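Local coordinates for flavodoxin (Bacillus cereus, PDB 6FSG), which binds flavin mononucleotide and probably serves as a low-potential electron donor to a number of redox enzymes, at residues 13-17 against 121-127; 8-14 against 54-58; 1-7 against 49-55. All coordinates share one frame; numbering follows the deposited sequence.

Contact 1 of 3, residues 13-17 against 121-127. With FMN (flavin mononucleotide), chain B.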
loop_
_atom_site.group_PDB
_atom_site.type_symbol
_atom_site.label_atom_id
_atom_site.label_comp_id
_atom_site.label_asym_id
_atom_site.label_seq_id
_atom_site.Cartn_x
_atom_site.Cartn_y
_atom_site.Cartn_z
ATOM N N ASN A 13 -3.807 9.920 8.385
ATOM C CA ASN A 13 -4.856 9.596 7.418
ATOM C C ASN A 13 -4.597 8.271 6.698
ATOM O O ASN A 13 -5.506 7.443 6.569
ATOM C CB ASN A 13 -4.989 10.729 6.404
ATOM C CG ASN A 13 -5.444 12.011 7.030
ATOM O OD1 ASN A 13 -6.250 12.018 7.953
ATOM N ND2 ASN A 13 -4.946 13.115 6.513
ATOM N N THR A 14 -3.380 8.070 6.174
ATOM C CA THR A 14 -3.042 6.792 5.544
ATOM C C THR A 14 -3.071 5.655 6.559
ATOM O O THR A 14 -3.450 4.530 6.214
ATOM C CB THR A 14 -1.678 6.892 4.841
ATOM O OG1 THR A 14 -1.691 7.979 3.906
ATOM C CG2 THR A 14 -1.324 5.630 4.065
ATOM N N GLU A 15 -2.707 5.921 7.814
ATOM C CA GLU A 15 -2.801 4.874 8.830
ATOM C C GLU A 15 -4.252 4.474 9.104
ATOM O O GLU A 15 -4.546 3.288 9.318
ATOM C CB GLU A 15 -2.098 5.309 10.116
ATOM C CG GLU A 15 -2.042 4.221 11.186
ATOM C CD GLU A 15 -0.937 4.445 12.208
ATOM O OE1 GLU A 15 -0.224 5.470 12.118
ATOM O OE2 GLU A 15 -0.769 3.581 13.091
ATOM N N GLU A 16 -5.176 5.440 9.125
ATOM C CA GLU A 16 -6.587 5.088 9.257
ATOM C C GLU A 16 -7.004 4.133 8.139
ATOM O O GLU A 16 -7.656 3.109 8.383
ATOM C CB GLU A 16 -7.459 6.348 9.245
ATOM C CG GLU A 16 -7.420 7.197 10.518
ATOM C CD GLU A 16 -8.587 8.170 10.590
ATOM O OE1 GLU A 16 -9.689 7.795 10.143
ATOM O OE2 GLU A 16 -8.410 9.299 11.095
ATOM N N MET A 17 -6.628 4.458 6.896
ATOM C CA MET A 17 -6.943 3.585 5.770
ATOM C C MET A 17 -6.337 2.198 5.966
ATOM O O MET A 17 -7.012 1.179 5.769
ATOM C CB MET A 17 -6.426 4.197 4.468
ATOM C CG MET A 17 -7.090 5.513 4.064
ATOM S SD MET A 17 -6.308 6.280 2.625
ATOM C CE MET A 17 -6.870 5.154 1.332
ATOM N N LEU A 121 -5.852 3.219 -4.867
ATOM C CA LEU A 121 -6.921 3.843 -4.092
ATOM C C LEU A 121 -6.395 5.144 -3.491
ATOM O O LEU A 121 -5.455 5.126 -2.684
ATOM C CB LEU A 121 -7.424 2.909 -2.987
ATOM C CG LEU A 121 -8.433 3.523 -1.997
ATOM C CD1 LEU A 121 -9.706 4.065 -2.673
ATOM C CD2 LEU A 121 -8.829 2.561 -0.880
ATOM N N LYS A 122 -7.004 6.263 -3.882
ATOM C CA LYS A 122 -6.622 7.585 -3.406
ATOM C C LYS A 122 -7.790 8.214 -2.664
ATOM O O LYS A 122 -8.894 8.316 -3.209
ATOM C CB LYS A 122 -6.235 8.483 -4.581
ATOM C CG LYS A 122 -4.973 8.032 -5.294
ATOM C CD LYS A 122 -4.649 8.922 -6.465
ATOM C CE LYS A 122 -3.381 8.472 -7.174
ATOM N NZ LYS A 122 -2.918 9.469 -8.211
ATOM N N VAL A 123 -7.534 8.676 -1.442
ATOM C CA VAL A 123 -8.533 9.341 -0.612
ATOM C C VAL A 123 -8.011 10.729 -0.265
ATOM O O VAL A 123 -6.829 10.894 0.042
ATOM C CB VAL A 123 -8.810 8.518 0.666
ATOM C CG1 VAL A 123 -9.554 9.348 1.709
ATOM C CG2 VAL A 123 -9.600 7.251 0.331
ATOM N N GLU A 124 -8.898 11.723 -0.315
ATOM C CA GLU A 124 -8.554 13.101 0.028
ATOM C C GLU A 124 -8.480 13.271 1.542
ATOM O O GLU A 124 -9.488 13.126 2.238
ATOM C CB GLU A 124 -9.628 14.033 -0.536
ATOM C CG GLU A 124 -9.420 15.516 -0.274
ATOM C CD GLU A 124 -8.520 16.167 -1.299
ATOM O OE1 GLU A 124 -8.447 15.648 -2.434
ATOM O OE2 GLU A 124 -7.891 17.201 -0.974
ATOM N N LEU A 125 -7.294 13.603 2.046
ATOM C CA LEU A 125 -7.075 13.928 3.468
ATOM C C LEU A 125 -7.727 12.864 4.354
ATOM O O LEU A 125 -7.446 11.667 4.185
ATOM C CB LEU A 125 -7.506 15.365 3.732
ATOM C CG LEU A 125 -6.702 16.428 2.994
ATOM C CD1 LEU A 125 -7.270 17.829 3.294
ATOM C CD2 LEU A 125 -5.226 16.335 3.365
ATOM N N THR A 126 -8.543 13.244 5.342
ATOM C CA THR A 126 -9.098 12.275 6.283
ATOM C C THR A 126 -10.302 11.576 5.659
ATOM O O THR A 126 -11.209 12.246 5.156
ATOM C CB THR A 126 -9.520 12.964 7.595
ATOM O OG1 THR A 126 -8.437 13.759 8.099
ATOM C CG2 THR A 126 -9.932 11.946 8.667
ATOM N N PRO A 127 -10.356 10.245 5.693
ATOM C CA PRO A 127 -11.503 9.537 5.114
ATOM C C PRO A 127 -12.816 9.976 5.742
ATOM O O PRO A 127 -12.919 10.133 6.959
ATOM C CB PRO A 127 -11.217 8.067 5.450
ATOM C CG PRO A 127 -9.765 7.978 5.631
ATOM C CD PRO A 127 -9.297 9.321 6.137
HETATM N N1 FMN B . -0.256 15.456 -1.416
HETATM C C2 FMN B . -0.363 15.144 -2.737
HETATM O O2 FMN B . -1.354 14.497 -3.062
HETATM N N3 FMN B . 0.644 15.508 -3.623
HETATM C C4 FMN B . 1.799 16.143 -3.202
HETATM O O4 FMN B . 2.670 16.426 -4.056
HETATM C C4A FMN B . 1.899 16.445 -1.823
HETATM N N5 FMN B . 3.000 17.083 -1.271
HETATM C C5A FMN B . 3.061 17.355 0.092
HETATM C C6 FMN B . 4.150 18.045 0.641
HETATM C C7 FMN B . 4.194 18.370 2.000
HETATM C C7M FMN B . 5.389 19.102 2.572
HETATM C C8 FMN B . 3.091 18.031 2.795
HETATM C C8M FMN B . 3.044 18.363 4.258
HETATM C C9 FMN B . 1.989 17.385 2.243
HETATM C C9A FMN B . 1.967 17.046 0.901
HETATM N N10 FMN B . 0.879 16.367 0.392
HETATM C C10 FMN B . 0.851 16.100 -0.959
HETATM C "C1'" FMN B . -0.335 16.049 1.239
HETATM C "C2'" FMN B . -0.290 14.799 2.107
HETATM O "O2'" FMN B . 0.006 13.667 1.329
HETATM C "C3'" FMN B . -1.677 14.664 2.752
HETATM O "O3'" FMN B . -1.771 15.610 3.787
HETATM C "C4'" FMN B . -1.999 13.289 3.354
HETATM O "O4'" FMN B . -3.306 13.276 3.928
HETATM C "C5'" FMN B . -1.008 12.884 4.435
HETATM O "O5'" FMN B . -1.305 11.537 4.757
HETATM P P FMN B . -0.944 11.084 6.225
HETATM O O1P FMN B . -1.033 9.584 6.248
HETATM O O2P FMN B . -1.966 11.662 7.150
HETATM O O3P FMN B . 0.438 11.597 6.535
HETATM O O HOH W 1 -5.922 15.664 7.480
#
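Pressed between the chain at Leu125-Thr126 and the FMN phosphate, the carboxamide of Asn13 shows how one flat group can serve a cofactor and a distant loop together. The carbonyl oxygen of Leu125 stands over one face, 3.5 Å from Asn13 CG, and FMN O2P lies on the other side of the plane. Thr126 OG1 donates a hydrogen bond to Asn13 OD1 at 2.8 Å, approaching from above the carbonyl plane, 36° out of it, on the same side as Leu125 O. Close to the plane, both amide hydrogens are used: Asn13 ND2 donates to FMN O4' (3.1 Å) and to a water that also donates to Thr126 OG1.

In this flavodoxin fold, helix 13-26 starts at the phosphate, alongside the C-terminal end of the edge strand 115-124. Asn13 N reaches FMN O2P at 2.8 Å, and in Thr14 the hydroxyl sits beside its own backbone N (chi1 -56°), which lets both converge on O1P. Such a helix start would probably stabilise the negative phosphate.

One turn further on the chemistry becomes apolar. The chain of Met17 runs past Val123 in the opposite direction and bends at its last torsion (chi3 72°), bringing CE to 3.6 Å from Val123 CG2 and 3.9 Å from Leu121 CD2. Met17 CG meanwhile rests on Pro127 CG at 4.0 Å. Helix 129-144 closes this patch from beyond, with Cys135 against Met17 and Val132 against Pro127.

Contact 2 of 3, residues 8-14 against 54-58. With FMN (flavin mononucleotide), chain B.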
loop_
_atom_site.group_PDB
_atom_site.type_symbol
_atom_site.label_atom_id
_atom_site.label_comp_id
_atom_site.label_asym_id
_atom_site.label_seq_id
_atom_site.Cartn_x
_atom_site.Cartn_y
_atom_site.Cartn_z
ATOM N N ALA A 8 3.039 4.169 5.262
ATOM C CA ALA A 8 3.613 5.394 5.795
ATOM C C ALA A 8 2.493 6.365 6.125
ATOM O O ALA A 8 1.576 6.554 5.318
ATOM C CB ALA A 8 4.522 6.054 4.767
ATOM N N SER A 9 2.569 6.979 7.305
ATOM C CA SER A 9 1.586 7.976 7.713
ATOM C C SER A 9 2.237 8.965 8.672
ATOM O O SER A 9 2.797 8.566 9.700
ATOM C CB SER A 9 0.370 7.323 8.379
ATOM O OG SER A 9 -0.692 8.246 8.551
ATOM N N MET A 10 2.167 10.246 8.310
ATOM C CA MET A 10 2.683 11.352 9.102
ATOM C C MET A 10 1.624 11.899 10.049
ATOM O O MET A 10 1.869 12.026 11.254
ATOM C CB MET A 10 3.137 12.465 8.147
ATOM C CG MET A 10 3.738 13.687 8.820
ATOM S SD MET A 10 5.176 13.283 9.823
ATOM C CE MET A 10 6.380 12.838 8.577
ATOM N N SER A 11 0.445 12.225 9.508
ATOM C CA SER A 11 -0.626 12.861 10.265
ATOM C C SER A 11 -1.758 11.906 10.629
ATOM O O SER A 11 -2.672 12.317 11.347
ATOM C CB SER A 11 -1.193 14.078 9.505
ATOM O OG SER A 11 -2.163 13.722 8.522
ATOM N N GLY A 12 -1.727 10.661 10.150
ATOM C CA GLY A 12 -2.685 9.648 10.556
ATOM C C GLY A 12 -3.681 9.206 9.505
ATOM O O GLY A 12 -4.358 8.194 9.716
ATOM N N ASN A 13 -3.807 9.920 8.385
ATOM C CA ASN A 13 -4.856 9.596 7.418
ATOM C C ASN A 13 -4.597 8.271 6.698
ATOM O O ASN A 13 -5.506 7.443 6.569
ATOM C CB ASN A 13 -4.989 10.729 6.404
ATOM C CG ASN A 13 -5.444 12.011 7.030
ATOM O OD1 ASN A 13 -6.250 12.018 7.953
ATOM N ND2 ASN A 13 -4.946 13.115 6.513
ATOM N N THR A 14 -3.380 8.070 6.174
ATOM C CA THR A 14 -3.042 6.792 5.544
ATOM C C THR A 14 -3.071 5.655 6.559
ATOM O O THR A 14 -3.450 4.530 6.214
ATOM C CB THR A 14 -1.678 6.892 4.841
ATOM O OG1 THR A 14 -1.691 7.979 3.906
ATOM C CG2 THR A 14 -1.324 5.630 4.065
ATOM N N LEU A 54 0.886 -1.848 -0.220
ATOM C CA LEU A 54 1.654 -0.688 0.215
ATOM C C LEU A 54 0.736 0.519 0.355
ATOM O O LEU A 54 -0.175 0.711 -0.451
ATOM C CB LEU A 54 2.790 -0.360 -0.763
ATOM C CG LEU A 54 3.730 -1.525 -1.098
ATOM C CD1 LEU A 54 4.813 -1.085 -2.088
ATOM C CD2 LEU A 54 4.371 -2.132 0.149
ATOM N N GLY A 55 0.976 1.323 1.387
ATOM C CA GLY A 55 0.216 2.538 1.593
ATOM C C GLY A 55 1.140 3.721 1.794
ATOM O O GLY A 55 2.090 3.636 2.580
ATOM N N ALA A 56 0.877 4.843 1.121
ATOM C CA ALA A 56 1.766 5.988 1.271
ATOM C C ALA A 56 1.062 7.289 0.919
ATOM O O ALA A 56 0.370 7.369 -0.101
ATOM C CB ALA A 56 3.029 5.866 0.397
ATOM N N TYR A 57 1.279 8.309 1.755
ATOM C CA TYR A 57 0.977 9.685 1.377
ATOM C C TYR A 57 2.012 10.181 0.360
ATOM O O TYR A 57 3.051 9.560 0.150
ATOM C CB TYR A 57 0.948 10.589 2.616
ATOM C CG TYR A 57 2.239 10.640 3.423
ATOM C CD1 TYR A 57 2.485 9.721 4.433
ATOM C CD2 TYR A 57 3.209 11.621 3.189
ATOM C CE1 TYR A 57 3.653 9.758 5.179
ATOM C CE2 TYR A 57 4.400 11.667 3.946
ATOM C CZ TYR A 57 4.609 10.727 4.936
ATOM O OH TYR A 57 5.777 10.742 5.684
ATOM N N THR A 58 1.722 11.313 -0.276
ATOM C CA THR A 58 2.642 11.959 -1.218
ATOM C C THR A 58 3.282 13.157 -0.517
ATOM O O THR A 58 2.629 13.854 0.265
ATOM C CB THR A 58 1.888 12.349 -2.495
ATOM O OG1 THR A 58 1.305 11.165 -3.084
ATOM C CG2 THR A 58 2.780 12.978 -3.533
HETATM N N1 FMN B . -0.256 15.456 -1.416
HETATM C C2 FMN B . -0.363 15.144 -2.737
HETATM O O2 FMN B . -1.354 14.497 -3.062
HETATM N N3 FMN B . 0.644 15.508 -3.623
HETATM C C4 FMN B . 1.799 16.143 -3.202
HETATM O O4 FMN B . 2.670 16.426 -4.056
HETATM C C4A FMN B . 1.899 16.445 -1.823
HETATM N N5 FMN B . 3.000 17.083 -1.271
HETATM C C5A FMN B . 3.061 17.355 0.092
HETATM C C6 FMN B . 4.150 18.045 0.641
HETATM C C7 FMN B . 4.194 18.370 2.000
HETATM C C7M FMN B . 5.389 19.102 2.572
HETATM C C8 FMN B . 3.091 18.031 2.795
HETATM C C8M FMN B . 3.044 18.363 4.258
HETATM C C9 FMN B . 1.989 17.385 2.243
HETATM C C9A FMN B . 1.967 17.046 0.901
HETATM N N10 FMN B . 0.879 16.367 0.392
HETATM C C10 FMN B . 0.851 16.100 -0.959
HETATM C "C1'" FMN B . -0.335 16.049 1.239
HETATM C "C2'" FMN B . -0.290 14.799 2.107
HETATM O "O2'" FMN B . 0.006 13.667 1.329
HETATM C "C3'" FMN B . -1.677 14.664 2.752
HETATM O "O3'" FMN B . -1.771 15.610 3.787
HETATM C "C4'" FMN B . -1.999 13.289 3.354
HETATM O "O4'" FMN B . -3.306 13.276 3.928
HETATM C "C5'" FMN B . -1.008 12.884 4.435
HETATM O "O5'" FMN B . -1.305 11.537 4.757
HETATM P P FMN B . -0.944 11.084 6.225
HETATM O O1P FMN B . -1.033 9.584 6.248
HETATM O O2P FMN B . -1.966 11.662 7.150
HETATM O O3P FMN B . 0.438 11.597 6.535
#
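Tyr57, in the loop after strand 51-55, reaches across the loop that carries Ala8, Ser9 and Met10, and each step along it has a different neighbour. Its CB lies 3.2 Å from FMN O5'. With CG set between the backbone N and the carbonyl carbon (chi1 59°), the ring turns under the phosphate, and FMN O3P stands over one of its faces. Along the edge, CD1 meets Ala8 O at 3.4 Å; CE1 comes next, 3.7 Å from Ser9 N and touching Ala8 CB. CZ packs on Met10 CB at 3.9 Å, and the hydroxyl ends near the tip of Met10 in one of that residue's two conformers.

Away from the ring, the main chains are joined by Ala8 N, which donates to Gly55 O at 2.9 Å, while Thr14 CG2 rests against the peptide between Gly55 and Ala56. The loop itself is the phosphate-binding loop of flavodoxins, ending at Gly12, the N-cap of helix 13-26. Ser9 OG donates to FMN O1P at 2.7 Å, and Met10 N and Ser11 N both donate to O3P.

Ala8 O and Tyr57 N are buried without a hydrogen-bonding partner, probably at some cost. The phosphate is gripped here by peptide N-H groups and hydroxyls, with no lysine or arginine in either segment, so its charge is probably spread over many neutral dipoles.

Contact 3 of 3, residues 1-7 against 49-55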
loop_
_atom_site.group_PDB
_atom_site.type_symbol
_atom_site.label_atom_id
_atom_site.label_comp_id
_atom_site.label_asym_id
_atom_site.label_seq_id
_atom_site.Cartn_x
_atom_site.Cartn_y
_atom_site.Cartn_z
ATOM N N SER A 1 -3.775 -17.653 3.012
ATOM C CA SER A 1 -2.542 -17.081 2.478
ATOM C C SER A 1 -1.952 -16.074 3.454
ATOM O O SER A 1 -2.636 -15.611 4.371
ATOM C CB SER A 1 -2.826 -16.406 1.143
ATOM O OG SER A 1 -3.296 -17.363 0.212
ATOM N N LYS A 2 -0.677 -15.753 3.261
ATOM C CA LYS A 2 0.060 -14.882 4.165
ATOM C C LYS A 2 0.386 -13.573 3.456
ATOM O O LYS A 2 0.982 -13.574 2.373
ATOM C CB LYS A 2 1.338 -15.551 4.677
ATOM C CG LYS A 2 1.828 -14.937 5.974
ATOM C CD LYS A 2 3.008 -15.669 6.608
ATOM C CE LYS A 2 3.602 -14.782 7.694
ATOM N NZ LYS A 2 4.753 -15.335 8.461
ATOM N N LEU A 3 -0.002 -12.468 4.076
ATOM C CA LEU A 3 0.055 -11.159 3.450
ATOM C C LEU A 3 0.868 -10.194 4.298
ATOM O O LEU A 3 1.000 -10.353 5.512
ATOM C CB LEU A 3 -1.362 -10.601 3.277
ATOM C CG LEU A 3 -2.351 -11.567 2.622
ATOM C CD1 LEU A 3 -3.732 -10.948 2.653
ATOM C CD2 LEU A 3 -1.972 -11.953 1.196
ATOM N N VAL A 4 1.407 -9.175 3.637
ATOM C CA VAL A 4 2.115 -8.094 4.310
ATOM C C VAL A 4 1.590 -6.757 3.808
ATOM O O VAL A 4 1.303 -6.591 2.616
ATOM C CB VAL A 4 3.649 -8.209 4.130
ATOM C CG1 VAL A 4 4.067 -8.039 2.669
ATOM C CG2 VAL A 4 4.382 -7.212 5.050
ATOM N N MET A 5 1.465 -5.806 4.731
ATOM C CA MET A 5 1.127 -4.425 4.419
ATOM C C MET A 5 2.207 -3.535 5.018
ATOM O O MET A 5 2.514 -3.642 6.208
ATOM C CB MET A 5 -0.236 -4.035 5.015
ATOM C CG MET A 5 -0.647 -2.591 4.751
ATOM S SD MET A 5 -2.158 -2.056 5.572
ATOM C CE MET A 5 -3.406 -2.919 4.621
ATOM N N ILE A 6 2.757 -2.637 4.210
ATOM C CA ILE A 6 3.712 -1.648 4.695
ATOM C C ILE A 6 3.172 -0.274 4.359
ATOM O O ILE A 6 2.947 0.043 3.184
ATOM C CB ILE A 6 5.118 -1.856 4.117
ATOM C CG1 ILE A 6 5.638 -3.219 4.571
ATOM C CG2 ILE A 6 6.043 -0.720 4.554
ATOM C CD1 ILE A 6 6.911 -3.623 3.920
ATOM N N PHE A 7 2.975 0.546 5.381
ATOM C CA PHE A 7 2.368 1.861 5.202
ATOM C C PHE A 7 3.231 2.965 5.805
ATOM O O PHE A 7 4.028 2.744 6.726
ATOM C CB PHE A 7 0.942 1.942 5.791
ATOM C CG PHE A 7 0.930 2.058 7.279
ATOM C CD1 PHE A 7 1.005 0.925 8.077
ATOM C CD2 PHE A 7 0.902 3.303 7.887
ATOM C CE1 PHE A 7 1.040 1.034 9.466
ATOM C CE2 PHE A 7 0.927 3.418 9.260
ATOM C CZ PHE A 7 0.996 2.286 10.055
ATOM N N TYR A 49 5.975 -13.234 1.155
ATOM C CA TYR A 49 4.535 -13.124 1.334
ATOM C C TYR A 49 3.805 -13.370 0.021
ATOM O O TYR A 49 4.335 -13.119 -1.060
ATOM C CB TYR A 49 4.196 -11.740 1.880
ATOM C CG TYR A 49 4.654 -11.604 3.301
ATOM C CD1 TYR A 49 3.843 -12.008 4.349
ATOM C CD2 TYR A 49 5.914 -11.121 3.595
ATOM C CE1 TYR A 49 4.267 -11.903 5.652
ATOM C CE2 TYR A 49 6.348 -11.011 4.893
ATOM C CZ TYR A 49 5.524 -11.408 5.923
ATOM O OH TYR A 49 5.942 -11.310 7.235
ATOM N N ASP A 50 2.569 -13.869 0.131
ATOM C CA ASP A 50 1.771 -14.188 -1.045
ATOM C C ASP A 50 1.125 -12.953 -1.651
ATOM O O ASP A 50 0.837 -12.924 -2.852
ATOM C CB ASP A 50 0.655 -15.155 -0.634
ATOM C CG ASP A 50 1.186 -16.460 -0.041
ATOM O OD1 ASP A 50 2.242 -16.934 -0.501
ATOM O OD2 ASP A 50 0.545 -17.030 0.877
ATOM N N GLY A 51 0.851 -11.961 -0.827
ATOM C CA GLY A 51 0.238 -10.732 -1.284
ATOM C C GLY A 51 0.850 -9.577 -0.527
ATOM O O GLY A 51 1.245 -9.707 0.634
ATOM N N ILE A 52 0.924 -8.437 -1.208
ATOM C CA ILE A 52 1.629 -7.256 -0.731
ATOM C C ILE A 52 0.731 -6.045 -0.918
ATOM O O ILE A 52 0.254 -5.795 -2.028
ATOM C CB ILE A 52 2.926 -7.035 -1.535
ATOM C CG1 ILE A 52 3.895 -8.211 -1.362
ATOM C CG2 ILE A 52 3.543 -5.717 -1.139
ATOM C CD1 ILE A 52 4.963 -8.260 -2.441
ATOM N N ILE A 53 0.540 -5.264 0.137
ATOM C CA ILE A 53 -0.197 -4.009 0.034
ATOM C C ILE A 53 0.686 -2.894 0.575
ATOM O O ILE A 53 1.184 -2.986 1.700
ATOM C CB ILE A 53 -1.538 -4.063 0.795
ATOM C CG1 ILE A 53 -2.404 -5.236 0.332
ATOM C CG2 ILE A 53 -2.286 -2.751 0.621
ATOM C CD1 ILE A 53 -3.686 -5.426 1.143
ATOM N N LEU A 54 0.886 -1.848 -0.220
ATOM C CA LEU A 54 1.654 -0.688 0.215
ATOM C C LEU A 54 0.736 0.519 0.355
ATOM O O LEU A 54 -0.175 0.711 -0.451
ATOM C CB LEU A 54 2.790 -0.360 -0.763
ATOM C CG LEU A 54 3.730 -1.525 -1.098
ATOM C CD1 LEU A 54 4.813 -1.085 -2.088
ATOM C CD2 LEU A 54 4.371 -2.132 0.149
ATOM N N GLY A 55 0.976 1.323 1.387
ATOM C CA GLY A 55 0.216 2.538 1.593
ATOM C C GLY A 55 1.140 3.721 1.794
ATOM O O GLY A 55 2.090 3.636 2.580
#
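Val4 stands upright against the ring of Tyr49, the two side chains crossing at about a right angle. Val4 CB lies 3.6 Å from the ring centroid and 11° off its normal, a CH-pi contact over the face; the carbonyl carbon of Lys2 is at the ring edge, and the extended Lys2 chain crosses obliquely, with CE nearby. Tyr49 has two conformers, and this is the geometry of one; its hydroxyl is hydrogen-bonded to Glu33.

Beside the ring, Val4 CG1 also meets Ile52 CG1 at 4.0 Å, and further along the sheet face that bears Val4 and Ile52, Ile6 CB touches Leu54 CD2. On the opposite sheet face Met5, bent at its last torsion, brings CE within 4.2 Å of Ile53 CG2, and Leu3 CD2 lies over Gly51, 3.5 Å from its CA, where there is no side chain to meet it.

The parallel register puts paired residues on the same face; the two strand segments run 12° apart. Val4 and Ile6 each bond through both N and O to the partner strand, as in Ile53 N to Val4 O at 2.9 Å. Just before strand 51-55, Asp50 extends the bonding past the N-terminal end of the ladder: its N donates to Lys2 O, and its OD2 receives Lys2 N at 3.0 Å, almost straight (173°) but on the anti side of the carboxylate and tilted out of its plane.

Strand 2-7 bonds on its far side to strand 31-36, strand 51-55 to strand 84-91, and helix 13-26 covers the face bearing Met5 and Ile53.

Taken together, the three contacts follow the flavodoxin sheet from its interior to its cofactor. Contact 3 is buried core, a regular backbone ladder with mostly apolar side chains on both faces, and its two strands lead directly into contact 2. There, also in a buried setting, regular pairing gives way to loops, and the N-H groups and hydroxyls of the 8-14 loop turn to the FMN phosphate. Contact 1 is only partly buried; it shares Asn13 and Thr14 with contact 2 but joins helix 13-26 to the edge strand 115-124, combining polar bonds, a water and an apolar patch. Gly55, common to contacts 2 and 3, packs against Thr14, tying sheet to helix.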